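Local coordinates for protein MIPZ (PDB 2XJ9) that probably binds and hydrolyses ATP as a nucleotide-dependent dimer that binds the nucleoid, forms a gradient and positions the division plane in Caulobacter, at residues 73-76 with 80-83; 84-89 with 115-120. The protein carries 1 engineered substitution. One frame throughout, in Å; residues are numbered along the deposited sequence.

Contact 1: residues 73-76 with 80-83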
ATOM      1  N   ASN A  73       8.046 -18.143  11.274  1.00 42.95           N
ATOM      2  CA  ASN A  73       8.331 -16.859  11.880  1.00 42.91           C
ATOM      3  C   ASN A  73       9.805 -16.737  12.155  1.00 47.64           C
ATOM      4  O   ASN A  73      10.476 -17.733  12.356  1.00 61.61           O
ATOM      5  CB  ASN A  73       7.566 -16.717  13.190  1.00 48.92           C
ATOM      6  CG  ASN A  73       6.073 -16.837  13.006  1.00 52.04           C
ATOM      7  OD1 ASN A  73       5.476 -16.147  12.177  1.00 51.46           O
ATOM      8  ND2 ASN A  73       5.458 -17.730  13.769  1.00 34.44           N
ATOM      9  N   LEU A  74      10.313 -15.518  12.171  1.00 48.88           N
ATOM     10  CA  LEU A  74      11.698 -15.304  12.538  1.00 45.39           C
ATOM     11  C   LEU A  74      11.878 -15.314  14.075  1.00 61.37           C
ATOM     12  O   LEU A  74      12.911 -15.771  14.570  1.00 57.28           O
ATOM     13  CB  LEU A  74      12.230 -14.017  11.905  1.00 38.98           C
ATOM     14  CG  LEU A  74      11.580 -13.665  10.560  1.00 50.38           C
ATOM     15  CD1 LEU A  74      12.455 -12.739   9.713  1.00 44.72           C
ATOM     16  CD2 LEU A  74      11.247 -14.912   9.789  1.00 45.82           C
ATOM     17  N   SER A  75      10.871 -14.833  14.819  1.00 60.76           N
ATOM     18  CA  SER A  75      10.902 -14.824  16.289  1.00 48.84           C
ATOM     19  C   SER A  75       9.751 -15.598  16.882  1.00 55.20           C
ATOM     20  O   SER A  75       9.072 -16.342  16.189  1.00 55.41           O
ATOM     21  CB  SER A  75      10.809 -13.411  16.833  1.00 38.37           C
ATOM     22  OG  SER A  75      11.825 -12.601  16.308  1.00 48.19           O
ATOM     23  N   ASP A  76       9.541 -15.410  18.182  1.00 66.80           N
ATOM     24  CA  ASP A  76       8.349 -15.904  18.862  1.00 64.59           C
ATOM     25  C   ASP A  76       7.422 -14.720  18.915  1.00 64.27           C
ATOM     26  O   ASP A  76       6.270 -14.825  19.336  1.00 64.32           O
ATOM     27  CB  ASP A  76       8.683 -16.364  20.278  1.00 76.35           C
ATOM     28  CG  ASP A  76      10.051 -17.041  20.368  1.00 96.76           C
ATOM     29  OD1 ASP A  76      11.012 -16.367  20.803  1.00 90.43           O
ATOM     30  OD2 ASP A  76      10.169 -18.237  19.997  1.00 85.24           O
ATOM     31  N   ALA A  80       7.771  -7.483  17.752  1.00 50.86           N
ATOM     32  CA  ALA A  80       8.844  -7.102  18.680  1.00 48.97           C
ATOM     33  C   ALA A  80      10.181  -7.055  17.969  1.00 47.12           C
ATOM     34  O   ALA A  80      10.908  -6.074  18.085  1.00 42.31           O
ATOM     35  CB  ALA A  80       8.910  -8.082  19.829  1.00 41.09           C
ATOM     36  N   LEU A  81      10.492  -8.127  17.235  1.00 37.08           N
ATOM     37  CA  LEU A  81      11.700  -8.183  16.416  1.00 40.59           C
ATOM     38  C   LEU A  81      11.859  -6.998  15.456  1.00 43.47           C
ATOM     39  O   LEU A  81      12.975  -6.628  15.086  1.00 37.78           O
ATOM     40  CB  LEU A  81      11.754  -9.496  15.629  1.00 37.41           C
ATOM     41  CG  LEU A  81      12.979  -9.607  14.721  1.00 37.16           C
ATOM     42  CD1 LEU A  81      14.234  -9.234  15.481  1.00 43.96           C
ATOM     43  CD2 LEU A  81      13.105 -10.989  14.154  1.00 46.33           C
ATOM     44  N   ALA A  82      10.740  -6.409  15.048  1.00 46.42           N
ATOM     45  CA  ALA A  82      10.785  -5.282  14.126  1.00 42.42           C
ATOM     46  C   ALA A  82      11.586  -4.142  14.729  1.00 45.36           C
ATOM     47  O   ALA A  82      12.148  -3.320  14.005  1.00 46.51           O
ATOM     48  CB  ALA A  82       9.397  -4.830  13.787  1.00 46.98           C
ATOM     49  N   GLU A  83      11.649  -4.123  16.060  1.00 48.57           N
ATOM     50  CA  GLU A  83      12.339  -3.076  16.818  1.00 49.34           C
ATOM     51  C   GLU A  83      13.845  -3.298  17.027  1.00 56.56           C
ATOM     52  O   GLU A  83      14.595  -2.333  17.129  1.00 61.12           O
ATOM     53  CB  GLU A  83      11.676  -2.894  18.181  1.00 48.65           C
ATOM     54  CG  GLU A  83      10.164  -2.797  18.130  1.00 64.93           C
ATOM     55  CD  GLU A  83       9.677  -1.653  17.249  1.00 85.19           C
ATOM     56  OE1 GLU A  83      10.064  -0.490  17.524  1.00 79.42           O
ATOM     57  OE2 GLU A  83       8.908  -1.917  16.284  1.00 67.96           O
TER
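The connection from edge strand 70-72 to helix 86-103, part of a beta-alpha-beta crossover in this P-loop ATPase of the deviant Walker A type, folds back on itself where L74 and S75 meet L81. Residues 73-76 leave the strand as irregular chain, and L81 lies on the short helix 78-81. The backbones stay apart, with 6.7 Å between S75 CA and L81 CA, and the gap is bridged by side chains alone; no hydrogen bond joins the two segments. L81 supplies about half of the buried surface. Its CG stands anti to the backbone N (chi1 179°), which directs the side chain toward the loop and brings CD2 to both L74 and S75. One partner of that methyl is apolar: L74 CB lies 3.9 Å from L81 CD2. The other is the S75 hydroxyl, which comes alongside the leucine chain and lies beside L81 CB and CD2 without a hydrogen bond. The L74 side chain also packs on A96 of helix 86-103, and L81 touches Q89 of the same helix, so the two leucines extend from the contact to one common helix. Polar bonds at the start of helix 78-81 hold the turn: L74 N donates to D78 OD1, and A80 N to N77 OD1. Residues 80-83 form a turn of their own, closed by the 2.9 Å backbone bond from E83 N to A80 O.

Contact 2: residues 84-89 with 115-120; sequences RPEEEQ and DSAITR
E86 and A117 meet where helices 86-103 and 117-124 begin, and their polar link is a single weak hydrogen bond: A117 N donates to E86 OE1 at 3.4 Å (N-H...O 155°). The same carboxylate oxygen is in van der Waals contact with A117 CB. The glutamate gets there by bending at chi2 (-84°), which turns the carboxylate toward the neighbouring helix although CB sets off across it. An acid beside the positive end of a helix is probably favoured electrostatically. Apolar contact follows about one turn along helix 86-103, where Q89 receives CG2 of I118, 3.8 Å from Q89 C and 4.0 Å from Q89 CB. I118 further packs on V90 and F93, which extends this seam along helix 86-103. Salt bridges stay within each segment: R84 NH1 meets the syn side of E88 OE1 at 3.0 Å, nearly in the guanidinium plane, while R120 NH2 pairs with D115 OD1. R44 of the second subunit packs on both D115 and R120, placing this end of the contact at the dimer interface. Capping is local: S116 OG accepts weakly from T119 N at 3.3 Å, making S116 the N-cap of helix 117-124. Neighbouring helices from successive beta-alpha-beta crossovers, flanking a parallel sheet, are typical of the P-loop NTPase fold.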
ATOM      1  N   ARG A  84      14.286  -4.553  17.112  1.00 50.56           N
ATOM      2  CA  ARG A  84      15.709  -4.845  17.258  1.00 53.36           C
ATOM      3  C   ARG A  84      16.428  -4.386  16.002  1.00 48.13           C
ATOM      4  O   ARG A  84      15.780  -4.068  15.021  1.00 40.25           O
ATOM      5  CB  ARG A  84      15.948  -6.348  17.444  1.00 61.62           C
ATOM      6  CG  ARG A  84      14.860  -7.116  18.191  1.00 53.74           C
ATOM      7  CD  ARG A  84      15.368  -7.545  19.546  1.00 59.20           C
ATOM      8  NE  ARG A  84      15.391  -6.448  20.468  1.00 77.90           N
ATOM      9  CZ  ARG A  84      16.379  -5.820  21.102  1.00 84.77           C
ATOM     10  NH1 ARG A  84      17.682  -6.111  21.035  1.00 61.88           N
ATOM     11  NH2 ARG A  84      15.971  -4.829  21.873  1.00 83.83           N
ATOM     12  N   PRO A  85      17.774  -4.368  16.029  1.00 63.77           N
ATOM     13  CA  PRO A  85      18.631  -3.967  14.897  1.00 61.86           C
ATOM     14  C   PRO A  85      18.582  -4.929  13.694  1.00 63.54           C
ATOM     15  O   PRO A  85      18.244  -6.117  13.862  1.00 50.60           O
ATOM     16  CB  PRO A  85      20.048  -3.975  15.504  1.00 55.57           C
ATOM     17  CG  PRO A  85      19.849  -3.898  16.969  1.00 55.56           C
ATOM     18  CD  PRO A  85      18.566  -4.630  17.242  1.00 58.91           C
ATOM     19  N   GLU A  86      18.929  -4.415  12.506  1.00 62.12           N
ATOM     20  CA  GLU A  86      18.967  -5.217  11.272  1.00 56.77           C
ATOM     21  C   GLU A  86      19.553  -6.602  11.540  1.00 55.40           C
ATOM     22  O   GLU A  86      18.889  -7.616  11.335  1.00 52.23           O
ATOM     23  CB  GLU A  86      19.759  -4.517  10.147  1.00 49.03           C
ATOM     24  CG  GLU A  86      19.222  -3.143   9.704  1.00 73.09           C
ATOM     25  CD  GLU A  86      18.064  -3.191   8.654  1.00 82.04           C
ATOM     26  OE1 GLU A  86      17.264  -4.160   8.617  1.00 69.76           O
ATOM     27  OE2 GLU A  86      17.952  -2.229   7.854  1.00 66.83           O
ATOM     28  N   GLU A  87      20.796  -6.637  12.010  1.00 56.08           N
ATOM     29  CA  GLU A  87      21.471  -7.906  12.324  1.00 60.18           C
ATOM     30  C   GLU A  87      20.565  -8.987  12.942  1.00 49.98           C
ATOM     31  O   GLU A  87      20.561 -10.127  12.489  1.00 51.07           O
ATOM     32  CB  GLU A  87      22.678  -7.668  13.238  1.00 66.80           C
ATOM     33  CG  GLU A  87      22.315  -6.910  14.521  1.00 91.88           C
ATOM     34  CD  GLU A  87      23.399  -6.958  15.589  1.00 97.19           C
ATOM     35  OE1 GLU A  87      23.195  -6.364  16.679  1.00 84.13           O
ATOM     36  OE2 GLU A  87      24.448  -7.593  15.341  1.00100.32           O
ATOM     37  N   GLU A  88      19.812  -8.648  13.979  1.00 43.48           N
ATOM     38  CA  GLU A  88      18.973  -9.656  14.615  1.00 47.01           C
ATOM     39  C   GLU A  88      17.863 -10.118  13.690  1.00 46.71           C
ATOM     40  O   GLU A  88      17.473 -11.282  13.711  1.00 39.31           O
ATOM     41  CB  GLU A  88      18.380  -9.143  15.923  1.00 57.28           C
ATOM     42  CG  GLU A  88      19.335  -9.141  17.096  1.00 59.10           C
ATOM     43  CD  GLU A  88      18.655  -8.713  18.389  1.00 79.49           C
ATOM     44  OE1 GLU A  88      19.240  -7.867  19.104  1.00 79.76           O
ATOM     45  OE2 GLU A  88      17.541  -9.222  18.690  1.00 69.26           O
ATOM     46  N   GLN A  89      17.339  -9.197  12.889  1.00 53.04           N
ATOM     47  CA  GLN A  89      16.277  -9.542  11.944  1.00 46.87           C
ATOM     48  C   GLN A  89      16.827 -10.512  10.914  1.00 48.24           C
ATOM     49  O   GLN A  89      16.251 -11.578  10.684  1.00 46.80           O
ATOM     50  CB  GLN A  89      15.727  -8.298  11.251  1.00 45.23           C
ATOM     51  CG  GLN A  89      14.892  -7.411  12.144  1.00 42.49           C
ATOM     52  CD  GLN A  89      14.690  -6.052  11.545  1.00 40.98           C
ATOM     53  OE1 GLN A  89      14.632  -5.906  10.321  1.00 47.85           O
ATOM     54  NE2 GLN A  89      14.586  -5.044  12.393  1.00 36.19           N
ATOM     55  N   ASP A 115      11.978  -0.496   2.340  1.00 57.45           N
ATOM     56  CA  ASP A 115      13.297  -1.070   2.138  1.00 60.69           C
ATOM     57  C   ASP A 115      13.842  -1.638   3.452  1.00 63.59           C
ATOM     58  O   ASP A 115      13.586  -1.088   4.525  1.00 79.68           O
ATOM     59  CB  ASP A 115      14.233   0.010   1.595  1.00 56.62           C
ATOM     60  CG  ASP A 115      15.525  -0.554   1.087  1.00 65.37           C
ATOM     61  OD1 ASP A 115      16.574   0.115   1.240  1.00 66.96           O
ATOM     62  OD2 ASP A 115      15.477  -1.670   0.532  1.00 66.10           O
ATOM     63  N   SER A 116      14.582  -2.739   3.379  1.00 57.17           N
ATOM     64  CA  SER A 116      15.196  -3.310   4.577  1.00 56.00           C
ATOM     65  C   SER A 116      16.261  -4.335   4.232  1.00 55.33           C
ATOM     66  O   SER A 116      16.414  -4.736   3.075  1.00 49.04           O
ATOM     67  CB  SER A 116      14.149  -3.934   5.508  1.00 50.63           C
ATOM     68  OG  SER A 116      13.425  -4.976   4.877  1.00 39.44           O
ATOM     69  N   ALA A 117      16.999  -4.762   5.245  1.00 51.85           N
ATOM     70  CA  ALA A 117      18.072  -5.705   5.008  1.00 49.45           C
ATOM     71  C   ALA A 117      17.471  -7.023   4.549  1.00 44.49           C
ATOM     72  O   ALA A 117      17.842  -7.564   3.505  1.00 36.81           O
ATOM     73  CB  ALA A 117      18.894  -5.902   6.266  1.00 51.01           C
ATOM     74  N   ILE A 118      16.534  -7.542   5.334  1.00 39.03           N
ATOM     75  CA  ILE A 118      15.972  -8.840   5.015  1.00 36.49           C
ATOM     76  C   ILE A 118      15.289  -8.809   3.653  1.00 43.27           C
ATOM     77  O   ILE A 118      15.387  -9.739   2.863  1.00 40.07           O
ATOM     78  CB  ILE A 118      15.042  -9.323   6.108  1.00 36.70           C
ATOM     79  CG1 ILE A 118      13.905  -8.340   6.327  1.00 39.32           C
ATOM     80  CG2 ILE A 118      15.818  -9.496   7.401  1.00 36.40           C
ATOM     81  CD1 ILE A 118      12.943  -8.791   7.417  1.00 32.53           C
ATOM     82  N   THR A 119      14.616  -7.712   3.357  1.00 50.32           N
ATOM     83  CA  THR A 119      14.068  -7.552   2.027  1.00 42.92           C
ATOM     84  C   THR A 119      15.141  -7.683   0.945  1.00 42.11           C
ATOM     85  O   THR A 119      14.992  -8.485   0.037  1.00 41.59           O
ATOM     86  CB  THR A 119      13.320  -6.236   1.891  1.00 46.03           C
ATOM     87  OG1 THR A 119      11.951  -6.470   2.228  1.00 49.20           O
ATOM     88  CG2 THR A 119      13.405  -5.715   0.460  1.00 46.64           C
ATOM     89  N   ARG A 120      16.216  -6.907   1.044  1.00 38.92           N
ATOM     90  CA  ARG A 120      17.295  -6.995   0.062  1.00 39.83           C
ATOM     91  C   ARG A 120      17.925  -8.395  -0.014  1.00 46.36           C
ATOM     92  O   ARG A 120      18.383  -8.840  -1.068  1.00 43.96           O
ATOM     93  CB  ARG A 120      18.383  -5.994   0.403  1.00 44.06           C
ATOM     94  CG  ARG A 120      17.908  -4.585   0.597  1.00 57.23           C
ATOM     95  CD  ARG A 120      18.868  -3.695  -0.149  1.00 49.98           C
ATOM     96  NE  ARG A 120      18.361  -2.374  -0.304  1.00 60.05           N
ATOM     97  CZ  ARG A 120      17.967  -1.694  -1.378  1.00 74.54           C
ATOM     98  NH1 ARG A 120      18.004  -2.127  -2.637  1.00 74.96           N
ATOM     99  NH2 ARG A 120      17.530  -0.476  -1.126  1.00 70.74           N
TER

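In the fold
Along the chain contact 1 comes complete before contact 2, with 11 Å between their centres. Helix 86-103 is what they share: it follows helix 78-81 directly, and Q89 on its first turn faces both contacts, its NE2 packing 3.5 Å from L81 O. The path runs from edge strand 70-72 through contact 1 into helix 86-103, on to strand 106-110, and then to helix 117-124. Contact 1 is therefore internal to one crossover of the seven-stranded parallel sheet, whereas contact 2 joins that crossover to the next. In contact 2 the S116 side chain is about 12 Å from a bound ATP analogue.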